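Mannosylglycerate hydrolase MGH1-like glycoside hydrolase domain-containing protein (Thermus thermophilus HB8, PDB 4WVA) hydrolyses mannosylglycerate, a solute made by thermophiles under osmotic stress, to mannose and glycerate, and accepts glucosylglycerate with similar efficiency. Local coordinates at residues D147-G152 against E223-S228; G100-P105 against H139-H144. All blocks are in the same frame, centred on the assembly; numbering follows the deposited sequence.

Contact 1. Residues D147-G152 against E223-S228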
ATOM      1  N   ASP A 147      -3.918  -6.487  22.004  1.00 13.82           N
ATOM      2  CA  ASP A 147      -4.774  -5.828  21.025  1.00 14.09           C
ATOM      3  C   ASP A 147      -6.213  -6.347  21.141  1.00 15.45           C
ATOM      4  O   ASP A 147      -6.762  -6.879  20.173  1.00 15.20           O
ATOM      5  CB  ASP A 147      -4.226  -6.029  19.611  1.00 13.62           C
ATOM      6  CG  ASP A 147      -4.992  -5.237  18.566  1.00 13.92           C
ATOM      7  OD1 ASP A 147      -5.615  -4.213  18.930  1.00 13.72           O
ATOM      8  OD2 ASP A 147      -4.942  -5.652  17.394  1.00 13.85           O
ATOM      9  N   PRO A 148      -6.825  -6.158  22.318  1.00 16.63           N
ATOM     10  CA  PRO A 148      -8.182  -6.660  22.578  1.00 18.59           C
ATOM     11  C   PRO A 148      -9.262  -5.985  21.722  1.00 19.95           C
ATOM     12  O   PRO A 148     -10.327  -6.586  21.506  1.00 22.19           O
ATOM     13  CB  PRO A 148      -8.389  -6.348  24.068  1.00 18.46           C
ATOM     14  CG  PRO A 148      -7.456  -5.247  24.380  1.00 18.46           C
ATOM     15  CD  PRO A 148      -6.247  -5.537  23.521  1.00 17.47           C
ATOM     16  N   TYR A 149      -9.010  -4.757  21.266  1.00 20.47           N
ATOM     17  CA  TYR A 149      -9.971  -4.025  20.418  1.00 20.85           C
ATOM     18  C   TYR A 149      -9.734  -4.259  18.921  1.00 20.47           C
ATOM     19  O   TYR A 149     -10.348  -3.573  18.094  1.00 20.74           O
ATOM     20  CB  TYR A 149      -9.931  -2.521  20.722  1.00 22.70           C
ATOM     21  CG  TYR A 149     -10.438  -2.144  22.107  1.00 25.86           C
ATOM     22  CD1 TYR A 149     -11.800  -2.192  22.402  1.00 28.72           C
ATOM     23  CD2 TYR A 149      -9.559  -1.718  23.104  1.00 27.58           C
ATOM     24  CE1 TYR A 149     -12.273  -1.843  23.663  1.00 29.69           C
ATOM     25  CE2 TYR A 149     -10.018  -1.365  24.369  1.00 29.16           C
ATOM     26  CZ  TYR A 149     -11.382  -1.433  24.639  1.00 30.54           C
ATOM     27  OH  TYR A 149     -11.848  -1.087  25.886  1.00 32.19           O
ATOM     28  N   ARG A 150      -8.863  -5.217  18.571  1.00 18.68           N
ATOM     29  CA  ARG A 150      -8.669  -5.663  17.186  1.00 17.93           C
ATOM     30  C   ARG A 150      -8.235  -4.514  16.265  1.00 15.77           C
ATOM     31  O   ARG A 150      -8.665  -4.413  15.098  1.00 15.01           O
ATOM     32  CB  ARG A 150      -9.955  -6.296  16.661  1.00 20.40           C
ATOM     33  CG  ARG A 150     -10.466  -7.428  17.534  1.00 21.13           C
ATOM     34  CD  ARG A 150     -11.604  -8.142  16.840  1.00 22.54           C
ATOM     35  NE  ARG A 150     -12.772  -7.274  16.721  1.00 23.84           N
ATOM     36  CZ  ARG A 150     -13.841  -7.548  15.977  1.00 24.81           C
ATOM     37  NH1 ARG A 150     -13.903  -8.676  15.272  1.00 25.24           N
ATOM     38  NH2 ARG A 150     -14.846  -6.678  15.925  1.00 26.18           N
ATOM     39  N   THR A 151      -7.374  -3.667  16.793  1.00 13.95           N
ATOM     40  CA  THR A 151      -6.930  -2.471  16.101  1.00 13.28           C
ATOM     41  C   THR A 151      -5.850  -2.713  15.063  1.00 13.13           C
ATOM     42  O   THR A 151      -5.665  -1.881  14.163  1.00 13.66           O
ATOM     43  CB  THR A 151      -6.386  -1.393  17.074  1.00 13.47           C
ATOM     44  OG1 THR A 151      -5.145  -1.824  17.666  1.00 12.48           O
ATOM     45  CG2 THR A 151      -7.393  -1.066  18.163  1.00 13.93           C
ATOM     46  N   GLY A 152      -5.090  -3.799  15.210  1.00 12.88           N
ATOM     47  CA  GLY A 152      -3.879  -3.999  14.407  1.00 13.03           C
ATOM     48  C   GLY A 152      -2.613  -3.433  15.034  1.00 12.66           C
ATOM     49  O   GLY A 152      -1.495  -3.692  14.536  1.00 13.34           O
ATOM     50  N   GLU A 223      -6.529  -8.338  33.201  1.00 31.94           N
ATOM     51  CA  GLU A 223      -6.502  -7.360  34.277  1.00 32.05           C
ATOM     52  C   GLU A 223      -5.354  -6.382  34.107  1.00 27.36           C
ATOM     53  O   GLU A 223      -5.481  -5.221  34.454  1.00 26.70           O
ATOM     54  CB  GLU A 223      -6.454  -8.052  35.645  1.00 34.87           C
ATOM     55  CG  GLU A 223      -7.770  -8.732  36.016  1.00 37.91           C
ATOM     56  CD  GLU A 223      -8.956  -7.779  36.000  1.00 39.34           C
ATOM     57  OE1 GLU A 223      -8.766  -6.566  36.217  1.00 42.42           O
ATOM     58  OE2 GLU A 223     -10.090  -8.245  35.767  1.00 45.86           O
ATOM     59  N   ILE A 224      -4.240  -6.854  33.571  1.00 26.83           N
ATOM     60  CA  ILE A 224      -3.140  -5.953  33.226  1.00 26.47           C
ATOM     61  C   ILE A 224      -3.624  -4.879  32.225  1.00 26.57           C
ATOM     62  O   ILE A 224      -3.360  -3.694  32.431  1.00 25.92           O
ATOM     63  CB  ILE A 224      -1.900  -6.731  32.740  1.00 27.52           C
ATOM     64  CG1 ILE A 224      -1.173  -7.315  33.965  1.00 28.08           C
ATOM     65  CG2 ILE A 224      -0.940  -5.833  31.955  1.00 27.91           C
ATOM     66  CD1 ILE A 224      -0.129  -8.361  33.644  1.00 29.12           C
ATOM     67  N   TYR A 225      -4.354  -5.279  31.183  1.00 26.04           N
ATOM     68  CA  TYR A 225      -4.830  -4.304  30.176  1.00 25.93           C
ATOM     69  C   TYR A 225      -5.798  -3.303  30.799  1.00 27.70           C
ATOM     70  O   TYR A 225      -5.726  -2.090  30.554  1.00 27.52           O
ATOM     71  CB  TYR A 225      -5.466  -4.990  28.949  1.00 25.53           C
ATOM     72  CG  TYR A 225      -5.620  -4.022  27.795  1.00 23.88           C
ATOM     73  CD1 TYR A 225      -6.660  -3.090  27.771  1.00 24.70           C
ATOM     74  CD2 TYR A 225      -4.693  -3.992  26.759  1.00 23.56           C
ATOM     75  CE1 TYR A 225      -6.784  -2.177  26.742  1.00 24.47           C
ATOM     76  CE2 TYR A 225      -4.816  -3.080  25.718  1.00 23.46           C
ATOM     77  CZ  TYR A 225      -5.853  -2.173  25.715  1.00 25.08           C
ATOM     78  OH  TYR A 225      -5.956  -1.254  24.687  1.00 24.68           O
ATOM     79  N   ARG A 226      -6.708  -3.803  31.623  1.00 28.84           N
ATOM     80  CA  ARG A 226      -7.703  -2.928  32.216  1.00 32.23           C
ATOM     81  C   ARG A 226      -7.113  -2.022  33.281  1.00 29.44           C
ATOM     82  O   ARG A 226      -7.497  -0.860  33.377  1.00 29.77           O
ATOM     83  CB  ARG A 226      -8.887  -3.737  32.760  1.00 36.54           C
ATOM     84  CG  ARG A 226      -9.709  -4.438  31.674  1.00 42.33           C
ATOM     85  CD  ARG A 226      -9.863  -3.607  30.393  1.00 46.10           C
ATOM     86  NE  ARG A 226     -10.717  -4.251  29.387  1.00 50.41           N
ATOM     87  CZ  ARG A 226     -12.022  -4.031  29.218  1.00 52.76           C
ATOM     88  NH1 ARG A 226     -12.684  -3.171  29.989  1.00 53.73           N
ATOM     89  NH2 ARG A 226     -12.678  -4.682  28.263  1.00 53.43           N
ATOM     90  N   GLN A 227      -6.160  -2.531  34.058  1.00 27.40           N
ATOM     91  CA  GLN A 227      -5.693  -1.800  35.230  1.00 25.24           C
ATOM     92  C   GLN A 227      -4.376  -1.054  35.034  1.00 22.07           C
ATOM     93  O   GLN A 227      -4.059  -0.168  35.820  1.00 21.37           O
ATOM     94  CB  GLN A 227      -5.587  -2.736  36.433  1.00 26.64           C
ATOM     95  CG  GLN A 227      -6.910  -3.380  36.823  1.00 27.85           C
ATOM     96  CD  GLN A 227      -6.816  -4.081  38.166  1.00 29.15           C
ATOM     97  OE1 GLN A 227      -6.293  -3.516  39.130  1.00 29.77           O
ATOM     98  NE2 GLN A 227      -7.282  -5.327  38.229  1.00 30.59           N
ATOM     99  N   SER A 228      -3.597  -1.363  34.006  1.00 20.85           N
ATOM    100  CA  SER A 228      -2.315  -0.669  33.916  1.00 18.61           C
ATOM    101  C   SER A 228      -2.536   0.833  33.740  1.00 17.81           C
ATOM    102  O   SER A 228      -3.267   1.248  32.839  1.00 18.79           O
ATOM    103  CB  SER A 228      -1.430  -1.196  32.789  1.00 17.51           C
ATOM    104  OG  SER A 228      -0.217  -0.459  32.785  1.00 17.58           O
TER

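Contact 2. Residues G100-P105 against H139-H144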
ATOM      1  N   GLY A 100       8.054 -10.804  33.343  1.00 14.27           N
ATOM      2  CA  GLY A 100       6.637 -10.927  33.061  1.00 14.12           C
ATOM      3  C   GLY A 100       6.133  -9.889  32.078  1.00 14.49           C
ATOM      4  O   GLY A 100       4.922  -9.621  32.017  1.00 15.04           O
ATOM      5  N   ILE A 101       7.065  -9.327  31.303  1.00 13.79           N
ATOM      6  CA  ILE A 101       6.754  -8.379  30.227  1.00 13.27           C
ATOM      7  C   ILE A 101       7.565  -8.790  28.996  1.00 12.47           C
ATOM      8  O   ILE A 101       8.426  -9.656  29.082  1.00 11.38           O
ATOM      9  CB  ILE A 101       7.091  -6.931  30.610  1.00 13.51           C
ATOM     10  CG1 ILE A 101       8.573  -6.792  31.018  1.00 13.59           C
ATOM     11  CG2 ILE A 101       6.167  -6.432  31.722  1.00 13.59           C
ATOM     12  CD1 ILE A 101       9.054  -5.370  31.201  1.00 13.86           C
ATOM     13  N   THR A 102       7.287  -8.160  27.851  1.00 11.70           N
ATOM     14  CA  THR A 102       7.932  -8.534  26.597  1.00 11.09           C
ATOM     15  C   THR A 102       8.852  -7.418  26.065  1.00 11.08           C
ATOM     16  O   THR A 102       9.226  -6.508  26.804  1.00 10.79           O
ATOM     17  CB  THR A 102       6.868  -9.005  25.578  1.00 11.16           C
ATOM     18  OG1 THR A 102       7.489  -9.674  24.469  1.00 10.79           O
ATOM     19  CG2 THR A 102       5.967  -7.881  25.101  1.00 11.14           C
ATOM     20  N   GLN A 103       9.259  -7.530  24.800  1.00 10.73           N
ATOM     21  CA  GLN A 103      10.168  -6.539  24.187  1.00 10.24           C
ATOM     22  C   GLN A 103       9.922  -6.557  22.681  1.00 10.21           C
ATOM     23  O   GLN A 103       9.213  -7.420  22.189  1.00  9.83           O
ATOM     24  CB  GLN A 103      11.636  -6.859  24.486  1.00 10.52           C
ATOM     25  CG  GLN A 103      12.309  -5.845  25.400  1.00 10.55           C
ATOM     26  CD  GLN A 103      13.816  -6.056  25.524  1.00 10.25           C
ATOM     27  OE1 GLN A 103      14.386  -7.047  25.024  1.00 10.03           O
ATOM     28  NE2 GLN A 103      14.469  -5.127  26.186  1.00 10.61           N
ATOM     29  N   PRO A 104      10.526  -5.611  21.941  1.00 10.09           N
ATOM     30  CA  PRO A 104      10.166  -5.554  20.520  1.00 10.05           C
ATOM     31  C   PRO A 104      10.489  -6.850  19.764  1.00 10.17           C
ATOM     32  O   PRO A 104      11.610  -7.370  19.863  1.00 10.83           O
ATOM     33  CB  PRO A 104      11.004  -4.376  19.999  1.00  9.91           C
ATOM     34  CG  PRO A 104      11.193  -3.517  21.211  1.00  9.72           C
ATOM     35  CD  PRO A 104      11.412  -4.498  22.314  1.00 10.02           C
ATOM     36  N   PRO A 105       9.513  -7.364  18.996  1.00 10.16           N
ATOM     37  CA  PRO A 105       9.594  -8.719  18.458  1.00 10.25           C
ATOM     38  C   PRO A 105      10.370  -8.759  17.144  1.00 10.75           C
ATOM     39  O   PRO A 105       9.818  -9.073  16.109  1.00 10.65           O
ATOM     40  CB  PRO A 105       8.132  -9.098  18.284  1.00 10.32           C
ATOM     41  CG  PRO A 105       7.439  -7.814  18.016  1.00 10.41           C
ATOM     42  CD  PRO A 105       8.143  -6.804  18.874  1.00 10.53           C
ATOM     43  N   HIS A 139       3.600 -14.186  18.388  1.00 11.09           N
ATOM     44  CA  HIS A 139       2.846 -13.153  17.698  1.00 11.48           C
ATOM     45  C   HIS A 139       1.360 -13.260  18.083  1.00 11.83           C
ATOM     46  O   HIS A 139       0.705 -12.259  18.357  1.00 12.31           O
ATOM     47  CB  HIS A 139       3.028 -13.275  16.193  1.00 11.13           C
ATOM     48  CG  HIS A 139       4.331 -12.737  15.673  1.00 11.73           C
ATOM     49  ND1 HIS A 139       5.566 -13.016  16.235  1.00 13.02           N
ATOM     50  CD2 HIS A 139       4.578 -11.948  14.609  1.00 11.31           C
ATOM     51  CE1 HIS A 139       6.512 -12.405  15.530  1.00 11.50           C
ATOM     52  NE2 HIS A 139       5.937 -11.774  14.526  1.00 12.96           N
ATOM     53  N   ARG A 140       0.847 -14.477  18.141  1.00 12.63           N
ATOM     54  CA  ARG A 140      -0.542 -14.673  18.542  1.00 13.02           C
ATOM     55  C   ARG A 140      -0.828 -14.124  19.942  1.00 12.46           C
ATOM     56  O   ARG A 140      -1.856 -13.492  20.160  1.00 12.64           O
ATOM     57  CB  ARG A 140      -0.905 -16.144  18.457  1.00 14.69           C
ATOM     58  CG  ARG A 140      -2.360 -16.409  18.748  1.00 16.84           C
ATOM     59  CD  ARG A 140      -2.624 -17.885  18.657  1.00 18.73           C
ATOM     60  NE  ARG A 140      -2.388 -18.400  17.309  1.00 20.92           N
ATOM     61  CZ  ARG A 140      -1.531 -19.352  16.977  1.00 22.81           C
ATOM     62  NH1 ARG A 140      -0.762 -19.949  17.891  1.00 24.39           N
ATOM     63  NH2 ARG A 140      -1.465 -19.733  15.706  1.00 23.56           N
ATOM     64  N   TRP A 141       0.079 -14.392  20.890  1.00 11.89           N
ATOM     65  CA  TRP A 141      -0.022 -13.852  22.231  1.00 11.94           C
ATOM     66  C   TRP A 141      -0.070 -12.327  22.217  1.00 12.06           C
ATOM     67  O   TRP A 141      -0.858 -11.715  22.937  1.00 12.30           O
ATOM     68  CB  TRP A 141       1.138 -14.367  23.121  1.00 12.23           C
ATOM     69  CG  TRP A 141       1.055 -13.802  24.478  1.00 13.09           C
ATOM     70  CD1 TRP A 141       0.329 -14.304  25.520  1.00 13.43           C
ATOM     71  CD2 TRP A 141       1.641 -12.588  24.944  1.00 13.85           C
ATOM     72  NE1 TRP A 141       0.428 -13.481  26.604  1.00 13.80           N
ATOM     73  CE2 TRP A 141       1.227 -12.418  26.285  1.00 14.55           C
ATOM     74  CE3 TRP A 141       2.477 -11.624  24.367  1.00 14.79           C
ATOM     75  CZ2 TRP A 141       1.628 -11.335  27.055  1.00 15.70           C
ATOM     76  CZ3 TRP A 141       2.866 -10.546  25.137  1.00 15.76           C
ATOM     77  CH2 TRP A 141       2.441 -10.412  26.459  1.00 15.86           C
ATOM     78  N   LEU A 142       0.796 -11.701  21.426  1.00 11.37           N
ATOM     79  CA  LEU A 142       0.812 -10.262  21.361  1.00 11.81           C
ATOM     80  C   LEU A 142      -0.569  -9.692  21.025  1.00 11.78           C
ATOM     81  O   LEU A 142      -1.043  -8.808  21.716  1.00 11.81           O
ATOM     82  CB  LEU A 142       1.876  -9.761  20.362  1.00 12.05           C
ATOM     83  CG  LEU A 142       3.334  -9.899  20.775  1.00 12.37           C
ATOM     84  CD1 LEU A 142       4.234  -9.627  19.575  1.00 13.42           C
ATOM     85  CD2 LEU A 142       3.695  -8.956  21.910  1.00 12.82           C
ATOM     86  N   TYR A 143      -1.217 -10.198  19.982  1.00 12.84           N
ATOM     87  CA  TYR A 143      -2.547  -9.688  19.614  1.00 13.43           C
ATOM     88  C   TYR A 143      -3.617 -10.064  20.631  1.00 14.20           C
ATOM     89  O   TYR A 143      -4.455  -9.245  20.975  1.00 14.02           O
ATOM     90  CB  TYR A 143      -2.938 -10.132  18.208  1.00 13.80           C
ATOM     91  CG  TYR A 143      -2.023  -9.508  17.198  1.00 14.06           C
ATOM     92  CD1 TYR A 143      -2.111  -8.158  16.917  1.00 14.06           C
ATOM     93  CD2 TYR A 143      -1.025 -10.244  16.580  1.00 14.25           C
ATOM     94  CE1 TYR A 143      -1.259  -7.567  16.017  1.00 14.06           C
ATOM     95  CE2 TYR A 143      -0.153  -9.656  15.690  1.00 14.31           C
ATOM     96  CZ  TYR A 143      -0.276  -8.326  15.401  1.00 14.02           C
ATOM     97  OH  TYR A 143       0.575  -7.699  14.529  1.00 15.14           O
ATOM     98  N   HIS A 144      -3.570 -11.288  21.137  1.00 15.76           N
ATOM     99  CA  HIS A 144      -4.585 -11.722  22.108  1.00 17.65           C
ATOM    100  C   HIS A 144      -4.505 -10.914  23.402  1.00 16.78           C
ATOM    101  O   HIS A 144      -5.533 -10.500  23.949  1.00 17.14           O
ATOM    102  CB  HIS A 144      -4.436 -13.220  22.417  1.00 19.53           C
ATOM    103  CG  HIS A 144      -5.474 -13.757  23.371  1.00 24.61           C
ATOM    104  ND1 HIS A 144      -5.183 -14.097  24.676  1.00 28.23           N
ATOM    105  CD2 HIS A 144      -6.792 -14.015  23.204  1.00 27.44           C
ATOM    106  CE1 HIS A 144      -6.276 -14.537  25.275  1.00 28.11           C
ATOM    107  NE2 HIS A 144      -7.268 -14.500  24.402  1.00 29.24           N
TER

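Contact 1. Residues D147-G152 against E223-S228
Pro-148 lies over one face of the Tyr-225 ring in a CH-pi contact: its CG stands over the middle of the ring, 3.6 Å from the centroid and 10° off the normal. The neighbouring CD leans toward one side of the same ring, 3.6 Å from Tyr-225 CE2. Tyr-149 meets the phenol end of Tyr-225 instead. The hydroxyl of Tyr-225 lies in the plane of the Tyr-149 ring at its edge, with Tyr-149 CD2 4.0 Å from Tyr-225 OH, while Tyr-149 CE2 touches Tyr-225 CE1. Farther out, Tyr-149 OH sits over a face of the Arg-226 guanidinium in a loose contact, 4.4 Å from NH2. Tyr-225 reaches the loop because its CG is anti to the backbone N (chi1 -165°), which carries the ring across to Pro-148 and Tyr-149. No hydrogen bond joins the two segments; Tyr-225 OH is instead hydrogen-bonded to OE1 of Gln-256 of the second subunit, a residue that also packs on Tyr-149. Were Tyr-225 an alanine, Pro-148 would probably lose the ring it covers, Tyr-149 its edge contact, and Gln-256 of the second subunit its hydroxyl partner.

Behind this first shell, a type I turn from Asp-147 to Arg-150 presents Pro-148 and Tyr-149 side by side. The Asp-147 carboxylate holds the loop that follows: OD1 accepts from Thr-151 N at 2.8 Å and, from above the carboxylate plane, from Thr-151 OG1 at 2.7 Å, and OD2 takes Gly-152 N at 2.9 Å. Arg-150 forms a salt bridge with Asp-258 of the second subunit. The contact is thus a type I beta turn at the exit of helix 121-146, packed against helix 221-227 at a subunit interface of this (alpha/alpha)6-barrel enzyme.

Contact 2. Residues G100-P105 against H139-H144
Thr-102 and Leu-142 meet through methyl groups set by their first torsions. In Thr-102, OG1 is anti to the backbone N (chi1 -166°), which leaves CG2 between the backbone N and the carbonyl carbon and directed at helix 121-146; in Leu-142, CG is anti to the carbonyl carbon (chi1 -72°), which brings the branches beyond it to the loop. The contact belongs to the (alpha/alpha)6-barrel, where the extended segment 100-105, leading from strand 97-98 to helix 107-117, lies against a buried face of helix 121-146. The leucine spreads its two branches over the loop, CD2 on Thr-102 and CD1 on Pro-105, whose CG is 4.0 Å from Leu-142 CD1. The meeting is wholly apolar. Thr-102 OG1 instead hydrogen-bonds to Leu-69 O, and Thr-102 N to Glu-161. Gln-103, a probable substrate-binding residue, leaves the backbone pointing away from the helix, and its OE1 accepts from Trp-34 N; the packing therefore lies next to the probable substrate site, Thr-102 also touching Leu-33. Thr-102 CG2 also reaches the edge of the Trp-141 indole, near the ring plane, at 4.1 Å from CZ3.

Overall arrangement
Helix 121-146 links the two contacts: its last turns form one side of contact 2, and the loop after it forms one side of contact 1, so one follows the other along the chain with centres about 12 Å apart. They touch where Gly-152 O lies 4.2 Å from Tyr-143 CE1. All the touching residues of contact 2 are buried, its chemistry is aliphatic with one indole edge, and it adjoins the probable substrate-binding residues. Contact 1 is partly buried, lies farther from the chain centre and away from the annotated sites, and relies on proline and aromatic packing, with Tyr-225 OH and Arg-150 paired to residues of another subunit. No other chain reaches contact 2.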